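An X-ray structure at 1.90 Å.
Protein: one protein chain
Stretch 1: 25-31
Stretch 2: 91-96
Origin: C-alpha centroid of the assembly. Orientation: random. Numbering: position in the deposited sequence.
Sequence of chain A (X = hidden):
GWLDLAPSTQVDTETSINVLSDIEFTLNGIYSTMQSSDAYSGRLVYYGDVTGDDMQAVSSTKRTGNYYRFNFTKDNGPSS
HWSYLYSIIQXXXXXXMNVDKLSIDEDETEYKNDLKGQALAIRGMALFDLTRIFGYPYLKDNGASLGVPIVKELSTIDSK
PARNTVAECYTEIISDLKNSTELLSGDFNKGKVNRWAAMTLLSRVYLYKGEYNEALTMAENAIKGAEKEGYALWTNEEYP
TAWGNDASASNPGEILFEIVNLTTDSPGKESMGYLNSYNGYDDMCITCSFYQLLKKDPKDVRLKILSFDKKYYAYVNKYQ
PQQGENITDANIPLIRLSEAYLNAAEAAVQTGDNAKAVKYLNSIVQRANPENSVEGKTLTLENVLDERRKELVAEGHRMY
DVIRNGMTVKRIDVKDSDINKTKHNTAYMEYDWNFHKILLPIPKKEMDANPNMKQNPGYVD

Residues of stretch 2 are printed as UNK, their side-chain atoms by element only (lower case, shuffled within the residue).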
# COMPACT_ATOMS: atom_id res chain seq x y z
N PHE A 25 7.72 -18.88 -14.03
CA PHE A 25 9.02 -18.22 -14.06
C PHE A 25 8.89 -16.71 -14.20
O PHE A 25 9.57 -15.95 -13.52
CB PHE A 25 9.85 -18.75 -15.24
CG PHE A 25 11.18 -18.08 -15.38
CD1 PHE A 25 12.26 -18.49 -14.61
CD2 PHE A 25 11.36 -17.03 -16.27
CE1 PHE A 25 13.49 -17.87 -14.73
CE2 PHE A 25 12.58 -16.39 -16.38
CZ PHE A 25 13.65 -16.82 -15.61
N THR A 26 7.99 -16.28 -15.07
CA THR A 26 7.77 -14.86 -15.25
C THR A 26 7.20 -14.26 -13.96
O THR A 26 7.65 -13.20 -13.55
CB THR A 26 6.86 -14.57 -16.46
OG1 THR A 26 7.39 -15.23 -17.62
CG2 THR A 26 6.76 -13.06 -16.75
N LEU A 27 6.26 -14.95 -13.29
CA LEU A 27 5.69 -14.42 -12.03
C LEU A 27 6.78 -14.31 -10.95
O LEU A 27 6.84 -13.33 -10.24
CB LEU A 27 4.47 -15.21 -11.50
CG LEU A 27 3.13 -14.79 -12.09
CD1 LEU A 27 2.00 -15.87 -11.85
CD2 LEU A 27 2.76 -13.34 -11.61
N ASN A 28 7.64 -15.31 -10.88
CA ASN A 28 8.71 -15.28 -9.91
C ASN A 28 9.59 -14.06 -10.10
O ASN A 28 9.95 -13.40 -9.12
CB ASN A 28 9.55 -16.57 -9.97
CG ASN A 28 8.76 -17.81 -9.56
OD1 ASN A 28 7.81 -17.73 -8.80
ND2 ASN A 28 9.17 -18.97 -10.08
N GLY A 29 9.92 -13.74 -11.35
CA GLY A 29 10.64 -12.51 -11.66
C GLY A 29 9.90 -11.27 -11.19
O GLY A 29 10.51 -10.36 -10.64
N ILE A 30 8.57 -11.26 -11.39
CA ILE A 30 7.75 -10.11 -10.99
C ILE A 30 7.84 -9.92 -9.45
O ILE A 30 8.16 -8.86 -8.98
CB ILE A 30 6.27 -10.26 -11.47
CG1 ILE A 30 6.18 -10.04 -12.99
CG2 ILE A 30 5.36 -9.31 -10.74
CD1 ILE A 30 5.00 -10.79 -13.68
N TYR A 31 7.64 -10.99 -8.69
CA TYR A 31 7.66 -10.92 -7.24
C TYR A 31 9.06 -10.51 -6.80
O TYR A 31 9.19 -9.69 -5.90
CB TYR A 31 7.24 -12.26 -6.62
CG TYR A 31 5.74 -12.49 -6.68
CD1 TYR A 31 4.85 -11.67 -5.96
CD2 TYR A 31 5.20 -13.53 -7.43
CE1 TYR A 31 3.47 -11.88 -5.99
CE2 TYR A 31 3.80 -13.76 -7.47
CZ TYR A 31 2.94 -12.91 -6.76
OH TYR A 31 1.58 -13.11 -6.81
N UNK A 91 5.90 -7.30 -17.60
CA UNK A 91 5.92 -8.76 -17.41
C UNK A 91 4.54 -9.38 -17.15
O UNK A 91 4.28 -10.56 -17.52
o UNK A 91 8.84 -9.77 -17.63
c UNK A 91 8.38 -8.97 -16.84
c UNK A 91 6.94 -9.12 -16.32
n UNK A 91 9.05 -7.89 -16.44
N UNK A 92 3.65 -8.60 -16.52
CA UNK A 92 2.26 -9.01 -16.42
C UNK A 92 1.65 -9.13 -17.81
O UNK A 92 0.97 -10.09 -18.08
c UNK A 92 1.44 -8.02 -15.60
s UNK A 92 1.86 -7.98 -13.81
N UNK A 93 1.87 -8.12 -18.66
CA UNK A 93 1.44 -8.14 -20.07
C UNK A 93 1.97 -9.32 -20.83
O UNK A 93 1.23 -9.97 -21.57
o UNK A 93 0.20 -5.77 -19.43
n UNK A 93 1.61 -4.42 -20.57
c UNK A 93 1.16 -5.62 -20.21
c UNK A 93 1.86 -6.85 -20.78
N UNK A 94 3.26 -9.63 -20.64
CA UNK A 94 3.86 -10.82 -21.23
C UNK A 94 3.04 -12.05 -20.87
O UNK A 94 2.69 -12.86 -21.76
c UNK A 94 6.04 -12.23 -21.35
c UNK A 94 7.42 -12.37 -20.72
c UNK A 94 5.31 -11.01 -20.79
c UNK A 94 6.14 -12.19 -22.89
N UNK A 95 2.71 -12.20 -19.60
CA UNK A 95 1.91 -13.33 -19.16
C UNK A 95 0.54 -13.29 -19.82
O UNK A 95 0.06 -14.29 -20.37
c UNK A 95 2.99 -13.87 -16.95
c UNK A 95 0.52 -14.30 -17.21
c UNK A 95 3.07 -13.56 -15.41
c UNK A 95 1.72 -13.37 -17.62
N UNK A 96 -0.10 -12.13 -19.75
CA UNK A 96 -1.53 -12.03 -20.10
C UNK A 96 -1.74 -12.22 -21.60
O UNK A 96 -2.76 -12.78 -22.00
c UNK A 96 -2.14 -10.73 -19.56
c UNK A 96 -3.22 -11.95 -17.61
c UNK A 96 -2.64 -9.43 -17.46
c UNK A 96 -2.25 -10.77 -18.04

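Position 91 has four side-chain atoms: two carbons, the second carrying one oxygen and one nitrogen. That carbon is flat and ends the chain, as in a short amide. The first carbon, CB, points toward stretch 1 and lies 3.5 Å from CG1 of Ile 30. The backbone O of position 91 is 3.6 Å from CG2 of Thr 26. Elements and connectivity fit asparagine, so this is Asn 91. Its ND2 is hydrogen-bonded elsewhere in the structure, and no hydrogen bond runs from it to stretch 1. What it offers stretch 1 most closely is CB and the backbone.

Position 92 has two side-chain atoms, one carbon and then one sulfur. There is no branch. The sulfur lies 4.2 Å from CD1 of Ile 30, a loose apolar contact. The same CD1 of Ile 30 comes closer to the backbone N of position 92, at 3.8 Å. A single carbon ending in sulfur is cysteine, Cys 92. Its CA-to-CB bond points sideways relative to stretch 1.

Position 93 again has two carbons, the second bearing one oxygen and one nitrogen. It touches nothing on stretch 1 and is out of its reach. The atoms give a second asparagine, Asn 93. This residue is buried, and its OD1 and ND2 both find hydrogen-bond partners elsewhere in the structure.

Position 94 has four carbons and no other element. The chain forks at the second carbon, and both arms are one carbon long. One of the two end carbons of position 94 lies 4.1 Å from CG2 of Thr 26. This is leucine, Leu 94, and that end carbon is CD2. Its CA-to-CB bond points toward stretch 1, with chi1 in t and chi2 in p.

Position 95 also has four carbons, but the fork is at the first. One arm is a single carbon and the other is two carbons long. The CA-to-CB bond points toward stretch 1, and the longer arm makes the contacts. The inner carbon of this arm at position 95 is 3.9 Å from CG2 of Thr 26. Its end carbon is 3.5 Å from CG of Leu 27 and 3.8 Å from CD1 of Ile 30. Branching at CB with unequal arms identifies isoleucine, Ile 95.

Position 96 has four carbons forked at the second, the leucine pattern once more. It makes no contact with stretch 1. It is Leu 96, and its backbone N donates to O of Cys 92 at 2.8 Å, continuing the helix.

The contact is a packing of two helices whose N-to-C directions lie at 163°, close to antiparallel. Their axes approach to 9.7 Å. No hydrogen bond crosses between them, so side-chain packing holds the contact. Thr 26 and Ile 30, one helical turn apart, both point toward the other helix, as do Asn 91 and Ile 95. Ile 95 packs against Thr 26, Leu 27 and Ile 30. OG1 of Thr 26 is hydrogen-bonded elsewhere in the structure; CG2 of Thr 26 makes its closest approaches to the other helix. The buried area is modest, 280 Å² over both sides.

Stretch 2 (91-96) NCNLIL
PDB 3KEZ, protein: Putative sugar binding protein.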